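Local coordinates for L-Ala-D/L-Glu Epimerase (Escherichia coli, PDB 1JPD), which belongs to the enolase superfamily, pairing a mandelate racemase/muconate lactonizing enzyme-type N-terminal domain with a TIM-barrel-like C-terminal domain, at residues Ile249-Leu261 / Cys278-Leu292. Residues are numbered along the deposited sequence; the frame is centred on the assembly and turned at random.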
ATOM      1  N   ILE A 249      -0.377   3.401   4.766  1.00 37.67           N
ATOM      2  CA  ILE A 249       0.995   2.894   4.820  1.00 37.97           C
ATOM      3  C   ILE A 249       1.323   1.965   3.651  1.00 37.52           C
ATOM      4  O   ILE A 249       0.591   1.013   3.382  1.00 39.42           O
ATOM      5  CB  ILE A 249       1.251   2.100   6.131  1.00 36.27           C
ATOM      6  CG1 ILE A 249       1.049   3.011   7.342  1.00 37.86           C
ATOM      7  CG2 ILE A 249       2.666   1.521   6.127  1.00 37.55           C
ATOM      8  CD1 ILE A 249       1.053   2.270   8.674  1.00 39.02           C
ATOM      9  N   LYS A 250       2.425   2.254   2.962  1.00 36.77           N
ATOM     10  CA  LYS A 250       2.897   1.435   1.843  1.00 37.05           C
ATOM     11  C   LYS A 250       4.392   1.256   2.010  1.00 39.02           C
ATOM     12  O   LYS A 250       5.124   2.237   2.196  1.00 37.37           O
ATOM     13  CB  LYS A 250       2.617   2.107   0.506  1.00 36.82           C
ATOM     14  CG  LYS A 250       1.162   2.131   0.138  1.00 36.43           C
ATOM     15  CD  LYS A 250       0.961   2.688  -1.253  1.00 38.06           C
ATOM     16  CE  LYS A 250      -0.507   2.763  -1.571  1.00 35.07           C
ATOM     17  NZ  LYS A 250      -0.753   3.228  -2.954  1.00 41.55           N
ATOM     18  N   LEU A 251       4.847   0.009   1.944  1.00 38.67           N
ATOM     19  CA  LEU A 251       6.267  -0.283   2.125  1.00 42.27           C
ATOM     20  C   LEU A 251       7.203   0.448   1.161  1.00 39.65           C
ATOM     21  O   LEU A 251       8.311   0.812   1.545  1.00 44.36           O
ATOM     22  CB  LEU A 251       6.514  -1.792   2.049  1.00 45.47           C
ATOM     23  CG  LEU A 251       5.724  -2.639   3.047  1.00 45.33           C
ATOM     24  CD1 LEU A 251       6.352  -4.022   3.106  1.00 45.96           C
ATOM     25  CD2 LEU A 251       5.727  -1.992   4.419  1.00 40.52           C
ATOM     26  N   ASP A 252       6.769   0.667  -0.077  1.00 32.82           N
ATOM     27  CA  ASP A 252       7.598   1.384  -1.040  1.00 34.35           C
ATOM     28  C   ASP A 252       7.797   2.845  -0.618  1.00 37.46           C
ATOM     29  O   ASP A 252       8.806   3.459  -0.962  1.00 42.77           O
ATOM     30  CB  ASP A 252       6.978   1.344  -2.445  1.00 36.06           C
ATOM     31  CG  ASP A 252       7.022  -0.042  -3.074  1.00 40.94           C
ATOM     32  OD1 ASP A 252       8.129  -0.610  -3.198  1.00 40.28           O
ATOM     33  OD2 ASP A 252       5.950  -0.562  -3.456  1.00 42.75           O
ATOM     34  N   LYS A 253       6.839   3.404   0.119  1.00 38.12           N
ATOM     35  CA  LYS A 253       6.951   4.788   0.574  1.00 38.53           C
ATOM     36  C   LYS A 253       7.694   4.875   1.915  1.00 39.65           C
ATOM     37  O   LYS A 253       8.450   5.818   2.141  1.00 43.03           O
ATOM     38  CB  LYS A 253       5.563   5.437   0.707  1.00 31.22           C
ATOM     39  CG  LYS A 253       4.773   5.563  -0.595  1.00 35.16           C
ATOM     40  CD  LYS A 253       3.431   6.281  -0.376  1.00 27.83           C
ATOM     41  CE  LYS A 253       2.535   5.501   0.592  1.00 35.17           C
ATOM     42  NZ  LYS A 253       1.242   6.203   0.908  1.00 33.36           N
ATOM     43  N   THR A 254       7.475   3.907   2.803  1.00 36.56           N
ATOM     44  CA  THR A 254       8.149   3.907   4.109  1.00 37.02           C
ATOM     45  C   THR A 254       9.572   3.388   3.951  1.00 37.41           C
ATOM     46  O   THR A 254      10.412   3.565   4.829  1.00 38.66           O
ATOM     47  CB  THR A 254       7.462   2.977   5.140  1.00 33.67           C
ATOM     48  OG1 THR A 254       7.485   1.629   4.648  1.00 34.41           O
ATOM     49  CG2 THR A 254       6.027   3.408   5.407  1.00 29.15           C
ATOM     50  N   GLY A 255       9.825   2.721   2.833  1.00 38.52           N
ATOM     51  CA  GLY A 255      11.145   2.181   2.586  1.00 38.75           C
ATOM     52  C   GLY A 255      11.424   0.909   3.365  1.00 39.12           C
ATOM     53  O   GLY A 255      12.519   0.740   3.898  1.00 44.33           O
ATOM     54  N   GLY A 256      10.442   0.015   3.435  1.00 38.03           N
ATOM     55  CA  GLY A 256      10.632  -1.233   4.152  1.00 40.91           C
ATOM     56  C   GLY A 256       9.679  -1.477   5.313  1.00 43.09           C
ATOM     57  O   GLY A 256       9.034  -0.559   5.828  1.00 40.54           O
ATOM     58  N   LEU A 257       9.601  -2.734   5.731  1.00 43.96           N
ATOM     59  CA  LEU A 257       8.729  -3.131   6.824  1.00 43.87           C
ATOM     60  C   LEU A 257       9.151  -2.486   8.137  1.00 44.63           C
ATOM     61  O   LEU A 257       8.310  -2.114   8.952  1.00 46.12           O
ATOM     62  CB  LEU A 257       8.737  -4.658   6.958  1.00 43.72           C
ATOM     63  CG  LEU A 257       7.917  -5.353   8.054  1.00 45.18           C
ATOM     64  CD1 LEU A 257       6.448  -4.977   7.951  1.00 42.73           C
ATOM     65  CD2 LEU A 257       8.084  -6.863   7.904  1.00 42.88           C
ATOM     66  N   THR A 258      10.453  -2.329   8.342  1.00 46.13           N
ATOM     67  CA  THR A 258      10.925  -1.735   9.586  1.00 47.69           C
ATOM     68  C   THR A 258      10.322  -0.355   9.853  1.00 46.87           C
ATOM     69  O   THR A 258       9.847  -0.087  10.956  1.00 47.04           O
ATOM     70  CB  THR A 258      12.453  -1.624   9.603  1.00 50.83           C
ATOM     71  OG1 THR A 258      13.026  -2.915   9.350  1.00 51.04           O
ATOM     72  CG2 THR A 258      12.923  -1.121  10.960  1.00 45.65           C
ATOM     73  N   GLU A 259      10.340   0.521   8.850  1.00 45.54           N
ATOM     74  CA  GLU A 259       9.782   1.857   9.017  1.00 43.71           C
ATOM     75  C   GLU A 259       8.260   1.776   9.062  1.00 42.72           C
ATOM     76  O   GLU A 259       7.619   2.502   9.818  1.00 43.72           O
ATOM     77  CB  GLU A 259      10.225   2.775   7.878  1.00 41.65           C
ATOM     78  CG  GLU A 259       9.750   4.218   8.003  1.00 45.77           C
ATOM     79  CD  GLU A 259      10.282   4.919   9.247  1.00 50.57           C
ATOM     80  OE1 GLU A 259      11.343   4.496   9.751  1.00 49.78           O
ATOM     81  OE2 GLU A 259       9.651   5.898   9.711  1.00 49.67           O
ATOM     82  N   ALA A 260       7.684   0.889   8.261  1.00 38.62           N
ATOM     83  CA  ALA A 260       6.234   0.734   8.248  1.00 40.92           C
ATOM     84  C   ALA A 260       5.748   0.420   9.665  1.00 43.75           C
ATOM     85  O   ALA A 260       4.811   1.051  10.155  1.00 47.03           O
ATOM     86  CB  ALA A 260       5.826  -0.381   7.285  1.00 35.65           C
ATOM     87  N   LEU A 261       6.393  -0.547  10.320  1.00 41.40           N
ATOM     88  CA  LEU A 261       6.032  -0.935  11.684  1.00 42.52           C
ATOM     89  C   LEU A 261       6.149   0.236  12.657  1.00 43.14           C
ATOM     90  O   LEU A 261       5.242   0.490  13.453  1.00 49.00           O
ATOM     91  CB  LEU A 261       6.916  -2.097  12.166  1.00 41.16           C
ATOM     92  CG  LEU A 261       6.636  -3.469  11.530  1.00 44.23           C
ATOM     93  CD1 LEU A 261       7.754  -4.444  11.842  1.00 34.61           C
ATOM     94  CD2 LEU A 261       5.301  -3.993  12.031  1.00 38.32           C
ATOM     95  N   CYS A 278      -0.656  -0.875  -1.119  1.00 35.04           N
ATOM     96  CA  CYS A 278       0.374  -1.561  -1.879  1.00 35.00           C
ATOM     97  C   CYS A 278       0.439  -0.902  -3.235  1.00 37.15           C
ATOM     98  O   CYS A 278      -0.407  -0.080  -3.569  1.00 36.00           O
ATOM     99  CB  CYS A 278       0.004  -3.030  -2.072  1.00 31.61           C
ATOM    100  SG  CYS A 278      -1.345  -3.261  -3.297  1.00 31.70           S
ATOM    101  N   MET A 279       1.453  -1.264  -4.011  1.00 41.66           N
ATOM    102  CA  MET A 279       1.620  -0.759  -5.376  1.00 39.35           C
ATOM    103  C   MET A 279       1.340  -1.996  -6.229  1.00 40.44           C
ATOM    104  O   MET A 279       0.949  -3.037  -5.690  1.00 39.44           O
ATOM    105  CB  MET A 279       3.064  -0.318  -5.613  1.00 34.60           C
ATOM    106  CG  MET A 279       3.593   0.661  -4.612  1.00 36.78           C
ATOM    107  SD  MET A 279       2.899   2.279  -4.878  1.00 40.54           S
ATOM    108  CE  MET A 279       3.913   3.252  -3.828  1.00 39.28           C
ATOM    109  N   LEU A 280       1.517  -1.891  -7.543  1.00 41.18           N
ATOM    110  CA  LEU A 280       1.345  -3.056  -8.407  1.00 42.72           C
ATOM    111  C   LEU A 280       2.564  -3.911  -8.047  1.00 40.22           C
ATOM    112  O   LEU A 280       3.686  -3.413  -8.034  1.00 38.05           O
ATOM    113  CB  LEU A 280       1.383  -2.649  -9.884  1.00 43.65           C
ATOM    114  CG  LEU A 280       0.133  -1.929 -10.389  1.00 45.69           C
ATOM    115  CD1 LEU A 280       0.317  -1.526 -11.835  1.00 46.99           C
ATOM    116  CD2 LEU A 280      -1.071  -2.844 -10.237  1.00 43.57           C
ATOM    117  N   CYS A 281       2.352  -5.187  -7.751  1.00 38.08           N
ATOM    118  CA  CYS A 281       3.455  -6.045  -7.334  1.00 41.23           C
ATOM    119  C   CYS A 281       3.096  -7.526  -7.411  1.00 37.60           C
ATOM    120  O   CYS A 281       1.984  -7.878  -7.794  1.00 41.97           O
ATOM    121  CB  CYS A 281       3.814  -5.700  -5.886  1.00 41.64           C
ATOM    122  SG  CYS A 281       2.390  -5.914  -4.743  1.00 40.37           S
ATOM    123  N   THR A 282       4.043  -8.388  -7.048  1.00 34.21           N
ATOM    124  CA  THR A 282       3.788  -9.829  -7.033  1.00 34.47           C
ATOM    125  C   THR A 282       3.472 -10.174  -5.583  1.00 36.32           C
ATOM    126  O   THR A 282       3.603  -9.317  -4.696  1.00 32.48           O
ATOM    127  CB  THR A 282       5.013 -10.662  -7.463  1.00 32.17           C
ATOM    128  OG1 THR A 282       5.980 -10.669  -6.407  1.00 34.21           O
ATOM    129  CG2 THR A 282       5.638 -10.094  -8.721  1.00 34.94           C
ATOM    130  N   SER A 283       3.070 -11.419  -5.335  1.00 35.92           N
ATOM    131  CA  SER A 283       2.738 -11.837  -3.977  1.00 34.29           C
ATOM    132  C   SER A 283       3.868 -11.570  -2.989  1.00 35.42           C
ATOM    133  O   SER A 283       3.623 -11.365  -1.800  1.00 38.18           O
ATOM    134  CB  SER A 283       2.369 -13.318  -3.947  1.00 33.00           C
ATOM    135  OG  SER A 283       1.157 -13.549  -4.641  1.00 34.81           O
ATOM    136  N   ARG A 284       5.104 -11.556  -3.484  1.00 35.09           N
ATOM    137  CA  ARG A 284       6.257 -11.320  -2.626  1.00 34.54           C
ATOM    138  C   ARG A 284       6.128 -10.041  -1.817  1.00 34.07           C
ATOM    139  O   ARG A 284       6.466 -10.011  -0.637  1.00 39.42           O
ATOM    140  CB  ARG A 284       7.545 -11.276  -3.460  1.00 35.62           C
ATOM    141  CG  ARG A 284       8.072 -12.656  -3.875  1.00 33.72           C
ATOM    142  CD  ARG A 284       9.354 -12.544  -4.690  1.00 33.10           C
ATOM    143  NE  ARG A 284       9.147 -11.684  -5.850  1.00 36.68           N
ATOM    144  CZ  ARG A 284       9.694 -11.880  -7.043  1.00 34.45           C
ATOM    145  NH1 ARG A 284      10.501 -12.914  -7.244  1.00 31.92           N
ATOM    146  NH2 ARG A 284       9.405 -11.058  -8.043  1.00 34.98           N
ATOM    147  N   ALA A 285       5.625  -8.985  -2.445  1.00 37.76           N
ATOM    148  CA  ALA A 285       5.476  -7.705  -1.761  1.00 39.20           C
ATOM    149  C   ALA A 285       4.322  -7.694  -0.764  1.00 37.09           C
ATOM    150  O   ALA A 285       4.408  -7.043   0.274  1.00 34.05           O
ATOM    151  CB  ALA A 285       5.304  -6.575  -2.780  1.00 39.14           C
ATOM    152  N   ILE A 286       3.243  -8.407  -1.074  1.00 36.25           N
ATOM    153  CA  ILE A 286       2.109  -8.449  -0.164  1.00 35.11           C
ATOM    154  C   ILE A 286       2.532  -9.210   1.093  1.00 39.44           C
ATOM    155  O   ILE A 286       2.332  -8.731   2.213  1.00 36.79           O
ATOM    156  CB  ILE A 286       0.888  -9.135  -0.812  1.00 34.14           C
ATOM    157  CG1 ILE A 286       0.538  -8.440  -2.126  1.00 35.83           C
ATOM    158  CG2 ILE A 286      -0.309  -9.043   0.113  1.00 35.48           C
ATOM    159  CD1 ILE A 286       0.281  -6.937  -1.971  1.00 36.14           C
ATOM    160  N   SER A 287       3.133 -10.385   0.901  1.00 39.34           N
ATOM    161  CA  SER A 287       3.602 -11.207   2.019  1.00 40.59           C
ATOM    162  C   SER A 287       4.441 -10.374   2.976  1.00 42.32           C
ATOM    163  O   SER A 287       4.295 -10.481   4.188  1.00 45.51           O
ATOM    164  CB  SER A 287       4.458 -12.379   1.522  1.00 39.52           C
ATOM    165  OG  SER A 287       3.719 -13.255   0.688  1.00 42.93           O
ATOM    166  N   ALA A 288       5.323  -9.545   2.423  1.00 43.36           N
ATOM    167  CA  ALA A 288       6.194  -8.703   3.234  1.00 42.47           C
ATOM    168  C   ALA A 288       5.429  -7.654   4.043  1.00 40.09           C
ATOM    169  O   ALA A 288       5.932  -7.159   5.049  1.00 40.38           O
ATOM    170  CB  ALA A 288       7.243  -8.020   2.342  1.00 42.33           C
ATOM    171  N   ALA A 289       4.216  -7.326   3.609  1.00 38.50           N
ATOM    172  CA  ALA A 289       3.403  -6.329   4.299  1.00 40.28           C
ATOM    173  C   ALA A 289       2.424  -6.911   5.322  1.00 42.45           C
ATOM    174  O   ALA A 289       2.019  -6.222   6.263  1.00 44.23           O
ATOM    175  CB  ALA A 289       2.641  -5.501   3.284  1.00 34.91           C
ATOM    176  N   LEU A 290       2.056  -8.176   5.149  1.00 41.64           N
ATOM    177  CA  LEU A 290       1.097  -8.826   6.041  1.00 42.50           C
ATOM    178  C   LEU A 290       1.221  -8.566   7.543  1.00 41.36           C
ATOM    179  O   LEU A 290       0.218  -8.336   8.217  1.00 40.64           O
ATOM    180  CB  LEU A 290       1.082 -10.327   5.770  1.00 38.21           C
ATOM    181  CG  LEU A 290       0.518 -10.617   4.379  1.00 42.71           C
ATOM    182  CD1 LEU A 290       0.673 -12.098   4.050  1.00 43.80           C
ATOM    183  CD2 LEU A 290      -0.945 -10.184   4.321  1.00 34.88           C
ATOM    184  N   PRO A 291       2.443  -8.584   8.088  1.00 43.33           N
ATOM    185  CA  PRO A 291       2.608  -8.341   9.525  1.00 45.54           C
ATOM    186  C   PRO A 291       1.827  -7.137  10.058  1.00 47.25           C
ATOM    187  O   PRO A 291       1.512  -7.079  11.244  1.00 50.48           O
ATOM    188  CB  PRO A 291       4.116  -8.161   9.667  1.00 43.89           C
ATOM    189  CG  PRO A 291       4.647  -9.094   8.637  1.00 41.17           C
ATOM    190  CD  PRO A 291       3.749  -8.814   7.447  1.00 40.65           C
ATOM    191  N   LEU A 292       1.516  -6.184   9.184  1.00 46.99           N
ATOM    192  CA  LEU A 292       0.779  -4.984   9.584  1.00 52.75           C
ATOM    193  C   LEU A 292      -0.744  -5.156   9.613  1.00 51.18           C
ATOM    194  O   LEU A 292      -1.441  -4.398  10.284  1.00 55.86           O
ATOM    195  CB  LEU A 292       1.125  -3.818   8.645  1.00 54.97           C
ATOM    196  CG  LEU A 292       2.556  -3.275   8.666  1.00 58.29           C
ATOM    197  CD1 LEU A 292       2.794  -2.387   7.467  1.00 60.68           C
ATOM    198  CD2 LEU A 292       2.787  -2.505   9.950  1.00 59.69           C
TER
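Leu292 meets Ala260 and Leu261 because its CG stands anti to its own carbonyl carbon (chi1 -66°), an arrangement that spreads its two methyls over the helix beginning at Leu257. Leu292 CD1 settles 3.6 Å from Ala260 CB, the short methyl of alanine giving the leucine branch a flat apolar surface to rest on, and it also reaches CG2 of Ile249 at the end of strand 246-249. The other branch, Leu292 CD2, lies 3.6 Å from Leu261 CD2, the two leucines meeting at a slant. Leu257 takes a different first torsion, with CG anti to the backbone N (chi1 179°). This sets Leu257 CD2 3.6 Å from Ala288 O and against the ring of Pro291, whose CG it faces at 4.2 Å. Leu251 fills the neighbouring place: Leu251 CD1 packs 4.0 Å from Ala289 CB, with the small Ala288 beside it. The first segment starts on the last residue of strand 246-249 and the second follows strand 273-276, its parallel neighbour in the C-terminal barrel, so these leucines and alanines join the helical segments that follow two neighbouring strands. Farther along, a lysine and a methionine take over. Lys250 runs alongside the backbone of Cys278, and Lys250 NZ gives Cys278 O a weak hydrogen bond of 3.4 Å; a long aliphatic chain with a charged end suits this partly exposed position. Met279 lays its flexible thioether beside that chain, with Met279 CE 4.0 Å from Lys250 CD. The same methyl touches CG of Lys253, whose ammonium group turns elsewhere, to Asn248 O and Asp228.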